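Local structure of glyoxalase 3 (Candida albicans, 4LRU) at residues G132-S136 with V232-F236; I144-L148 with V191-E195. The protein converts methylglyoxal to D-lactate in a single step without glutathione, detoxifying methylglyoxal that the yeast itself produces. All blocks are in the same frame, centred on the assembly; numbering follows the deposited sequence.

Contact 1 of 2, residues G132-S136 with V232-F236; sequences GGVVS and VIAAF
One water molecule bridges the carbonyl oxygens of G132 and F236, donating a hydrogen bond to each: it lies 2.8 Å from G132 O and 3.1 Å from F236 O. It ties the turn before strand 134-138 to the last residue of helix 225-236. G132 has positive phi and is the C-prime residue of a Schellman motif, which ends helix 119-130 just ahead of the strand. Beyond the water the contact is apolar and centres on V134, whose two methyls diverge toward different parts of the helix. CG1, set anti to the backbone N (chi1 165°), meets V232 CG1 at 3.7 Å. CG2 instead settles over the helix end, 3.7 Å from F236 CA and 4.1 Å from A235 CB. The same methyl also lies near the plane of the F236 ring, so V134 meets this phenylalanine at its edge, alongside G133 CA. Two residues further along the strand, S136 CB presses on V232 CG2 at 3.3 Å, tighter than usual van der Waals contact. The S136 hydroxyl is buried here, but its hydrogen bond goes to F103 O on the adjoining strand 102-105. I102 and V217, from the strands flanking 134-138, extend the apolar surface on which V232 rests. The short axes of strand and helix run nearly antiparallel, 158° apart. This is helix-on-sheet packing of the alpha/beta sandwich of the DJ-1/PfpI family, in which strand 134-138 leads directly to the inferred active-site residue C139.

Contact 2 of 2, residues I144-L148 with V191-E195; sequences IFENL and VAEKE
Residues F145 to L148 form a type II beta turn that faces the last turn of helix 188-195, with E146 CA and V191 CA 5.9 Å apart. E195 reaches back to the turn through a side chain bent at chi2 (-52°), and its OE2 accepts a hydrogen bond from N147 N at 2.9 Å. That bond is fairly straight, 165° at the hydrogen, but the N-H arrives from above the carboxylate plane. F145 O, which closes the turn by accepting a hydrogen bond from L148 N, lies 3.6 Å from E195 CD. In the DJ-1/PfpI domain this loop continues from strand 134-138, and V191 on the facing helix lies about 8 Å, side chain to side chain, from H140, an inferred active-site residue. K194 supplies the second polar link: fully extended, it brings NZ within 3.0 Å of N147 OD1, from a direction tilted out of the carbonyl plane. The same ammonium makes a salt bridge to E146 OE2 at 3.2 Å, meeting it on the anti side, and so grips two successive residues of the turn. E146, itself extended, crosses both K194 and V191 at about a right angle, and its OE1 lies 3.7 Å from V191 CG2. The carboxylates of E146 and E195 come fairly close, a likely repulsion that K194 probably eases. On its other branch the N147 amide is held by ND2 bonding to P116 O, while Q122 NE2 of helix 119-130 bonds to I144 O.

Overall arrangement
From the N terminus, the chain has already laid down four strands of the main sheet when it leaves helix 119-130 and enters 132-136, the first half of contact 1. After strand 134-138 it passes C139 and H140 on its way to the turn at 144-148, which opens contact 2. Contact 2 closes its loop first, at 191-195; the chain goes on through strands 210-213 and 216-219 to helix 225-236, where contact 1 closes the longer loop that encloses it. Contact 1 thus joins the sheet to the C-terminal helix, and contact 2 joins the loop after strand 134-138 to helix 188-195. Their centres lie about 19 Å apart.

Contact 1 of 2, residues G132-S136 with V232-F236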
loop_
_atom_site.group_PDB
_atom_site.type_symbol
_atom_site.label_atom_id
_atom_site.label_comp_id
_atom_site.label_asym_id
_atom_site.label_seq_id
_atom_site.Cartn_x
_atom_site.Cartn_y
_atom_site.Cartn_z
ATOM N N GLY A 132 -4.910 -11.392 14.583
ATOM C CA GLY A 132 -4.113 -12.430 13.928
ATOM C C GLY A 132 -4.155 -12.409 12.408
ATOM O O GLY A 132 -3.787 -13.405 11.759
ATOM N N GLY A 133 -4.634 -11.309 11.830
ATOM C CA GLY A 133 -4.528 -11.051 10.411
ATOM C C GLY A 133 -3.159 -10.574 9.942
ATOM O O GLY A 133 -2.210 -10.488 10.727
ATOM N N VAL A 134 -3.065 -10.265 8.655
ATOM C CA VAL A 134 -1.812 -9.831 8.053
ATOM C C VAL A 134 -1.960 -8.377 7.614
ATOM O O VAL A 134 -2.951 -8.002 6.968
ATOM C CB VAL A 134 -1.404 -10.750 6.878
ATOM C CG1 VAL A 134 -0.326 -10.101 6.018
ATOM C CG2 VAL A 134 -0.928 -12.089 7.412
ATOM N N VAL A 135 -0.963 -7.570 7.967
ATOM C CA VAL A 135 -0.903 -6.171 7.566
ATOM C C VAL A 135 0.300 -5.984 6.643
ATOM O O VAL A 135 1.406 -6.462 6.932
ATOM C CB VAL A 135 -0.768 -5.241 8.787
ATOM C CG1 VAL A 135 -0.609 -3.791 8.346
ATOM C CG2 VAL A 135 -1.970 -5.392 9.704
ATOM N N SER A 136 0.074 -5.295 5.533
ATOM C CA SER A 136 1.004 -5.289 4.416
ATOM C C SER A 136 0.916 -3.975 3.664
ATOM O O SER A 136 -0.085 -3.262 3.728
ATOM C CB SER A 136 0.721 -6.456 3.489
ATOM O OG SER A 136 -0.563 -6.335 2.912
ATOM N N VAL A 232 1.731 -12.069 1.219
ATOM C CA VAL A 232 0.661 -11.903 2.186
ATOM C C VAL A 232 -0.122 -13.207 2.340
ATOM O O VAL A 232 -0.346 -13.678 3.450
ATOM C CB VAL A 232 -0.295 -10.740 1.782
ATOM C CG1 VAL A 232 -1.600 -10.806 2.570
ATOM C CG2 VAL A 232 0.387 -9.395 2.011
ATOM N N ILE A 233 -0.524 -13.797 1.223
ATOM C CA ILE A 233 -1.248 -15.079 1.272
ATOM C C ILE A 233 -0.420 -16.134 2.013
ATOM O O ILE A 233 -0.930 -16.852 2.879
ATOM C CB ILE A 233 -1.640 -15.566 -0.135
ATOM C CG1 ILE A 233 -2.677 -14.597 -0.727
ATOM C CG2 ILE A 233 -2.158 -17.002 -0.093
ATOM C CD1 ILE A 233 -2.969 -14.775 -2.196
ATOM N N ALA A 234 0.870 -16.203 1.691
ATOM C CA ALA A 234 1.774 -17.157 2.338
ATOM C C ALA A 234 1.805 -16.972 3.855
ATOM O O ALA A 234 1.886 -17.954 4.609
ATOM C CB ALA A 234 3.180 -17.008 1.769
ATOM N N ALA A 235 1.809 -15.717 4.298
ATOM C CA ALA A 235 1.951 -15.415 5.727
ATOM C C ALA A 235 0.632 -15.641 6.468
ATOM O O ALA A 235 0.624 -15.963 7.658
ATOM C CB ALA A 235 2.449 -13.990 5.936
ATOM N N PHE A 236 -0.463 -15.514 5.728
ATOM C CA PHE A 236 -1.833 -15.476 6.274
ATOM C C PHE A 236 -2.392 -16.882 6.417
ATOM O O PHE A 236 -3.062 -17.190 7.399
ATOM C CB PHE A 236 -2.695 -14.661 5.300
ATOM C CG PHE A 236 -4.147 -14.530 5.676
ATOM C CD1 PHE A 236 -4.540 -13.703 6.709
ATOM C CD2 PHE A 236 -5.122 -15.146 4.914
ATOM C CE1 PHE A 236 -5.872 -13.530 7.014
ATOM C CE2 PHE A 236 -6.470 -14.983 5.208
ATOM C CZ PHE A 236 -6.846 -14.166 6.267
HETATM O O HOH W 1 -2.945 -14.856 9.510
#

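Contact 2 of 2, residues I144-L148 with V191-E195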
loop_
_atom_site.group_PDB
_atom_site.type_symbol
_atom_site.label_atom_id
_atom_site.label_comp_id
_atom_site.label_asym_id
_atom_site.label_seq_id
_atom_site.Cartn_x
_atom_site.Cartn_y
_atom_site.Cartn_z
ATOM N N ILE A 144 1.875 3.990 6.142
ATOM C CA ILE A 144 0.758 3.672 7.032
ATOM C C ILE A 144 1.225 3.343 8.450
ATOM O O ILE A 144 0.487 3.517 9.423
ATOM C CB ILE A 144 -0.124 2.543 6.458
ATOM C CG1 ILE A 144 -1.519 2.567 7.100
ATOM C CG2 ILE A 144 0.551 1.193 6.637
ATOM C CD1 ILE A 144 -2.419 3.692 6.644
ATOM N N PHE A 145 2.462 2.884 8.584
ATOM C CA PHE A 145 2.978 2.505 9.891
ATOM C C PHE A 145 3.562 3.691 10.654
ATOM O O PHE A 145 3.945 3.582 11.821
ATOM C CB PHE A 145 4.070 1.431 9.744
ATOM C CG PHE A 145 3.604 0.168 9.065
ATOM C CD1 PHE A 145 2.574 -0.580 9.597
ATOM C CD2 PHE A 145 4.227 -0.283 7.908
ATOM C CE1 PHE A 145 2.154 -1.753 8.991
ATOM C CE2 PHE A 145 3.802 -1.441 7.283
ATOM C CZ PHE A 145 2.761 -2.173 7.821
ATOM N N GLU A 146 3.687 4.826 9.980
ATOM C CA GLU A 146 4.190 6.015 10.628
ATOM C C GLU A 146 3.141 6.524 11.628
ATOM O O GLU A 146 1.961 6.622 11.305
ATOM C CB GLU A 146 4.530 7.088 9.582
ATOM C CG GLU A 146 5.226 8.293 10.181
ATOM C CD GLU A 146 5.577 9.368 9.170
ATOM O OE1 GLU A 146 5.745 9.035 7.987
ATOM O OE2 GLU A 146 5.700 10.547 9.582
ATOM N N ASN A 147 3.588 6.804 12.845
ATOM C CA ASN A 147 2.707 7.211 13.951
ATOM C C ASN A 147 1.737 6.136 14.414
ATOM O O ASN A 147 0.756 6.440 15.101
ATOM C CB ASN A 147 1.899 8.465 13.598
ATOM C CG ASN A 147 2.762 9.583 13.063
ATOM O OD1 ASN A 147 3.789 9.922 13.651
ATOM N ND2 ASN A 147 2.336 10.183 11.952
ATOM N N LEU A 148 1.994 4.878 14.078
ATOM C CA LEU A 148 1.010 3.834 14.364
ATOM C C LEU A 148 1.434 2.961 15.533
ATOM O O LEU A 148 2.344 2.135 15.413
ATOM C CB LEU A 148 0.750 2.966 13.146
ATOM C CG LEU A 148 -0.385 1.960 13.297
ATOM C CD1 LEU A 148 -1.666 2.655 13.750
ATOM C CD2 LEU A 148 -0.590 1.210 12.003
ATOM N N VAL A 191 10.937 6.213 7.948
ATOM C CA VAL A 191 9.787 5.694 8.703
ATOM C C VAL A 191 10.223 4.584 9.644
ATOM O O VAL A 191 9.856 4.582 10.825
ATOM C CB VAL A 191 8.660 5.184 7.794
ATOM C CG1 VAL A 191 7.576 4.483 8.608
ATOM C CG2 VAL A 191 8.055 6.332 6.985
ATOM N N ALA A 192 10.989 3.628 9.120
ATOM C CA ALA A 192 11.560 2.587 9.964
ATOM C C ALA A 192 12.379 3.195 11.114
ATOM O O ALA A 192 12.233 2.798 12.265
ATOM C CB ALA A 192 12.424 1.640 9.132
ATOM N N GLU A 193 13.244 4.164 10.821
ATOM C CA GLU A 193 14.071 4.762 11.860
ATOM C C GLU A 193 13.196 5.400 12.936
ATOM O O GLU A 193 13.477 5.282 14.133
ATOM C CB GLU A 193 15.016 5.814 11.269
ATOM C CG GLU A 193 15.995 6.396 12.278
ATOM C CD GLU A 193 16.628 7.704 11.822
ATOM O OE1 GLU A 193 16.249 8.226 10.742
ATOM O OE2 GLU A 193 17.500 8.218 12.558
ATOM N N LYS A 194 12.153 6.099 12.504
ATOM C CA LYS A 194 11.271 6.811 13.428
ATOM C C LYS A 194 10.578 5.839 14.384
ATOM O O LYS A 194 10.374 6.141 15.576
ATOM C CB LYS A 194 10.220 7.581 12.626
ATOM C CG LYS A 194 9.214 8.344 13.481
ATOM C CD LYS A 194 8.219 9.104 12.627
ATOM C CE LYS A 194 7.155 9.784 13.473
ATOM N NZ LYS A 194 6.453 10.843 12.692
ATOM N N GLU A 195 10.164 4.703 13.837
ATOM C CA GLU A 195 9.336 3.741 14.558
ATOM C C GLU A 195 10.148 2.666 15.289
ATOM O O GLU A 195 9.584 1.867 16.031
ATOM C CB GLU A 195 8.361 3.065 13.599
ATOM C CG GLU A 195 7.414 3.999 12.834
ATOM C CD GLU A 195 6.646 4.956 13.727
ATOM O OE1 GLU A 195 6.282 4.553 14.863
ATOM O OE2 GLU A 195 6.389 6.114 13.286
#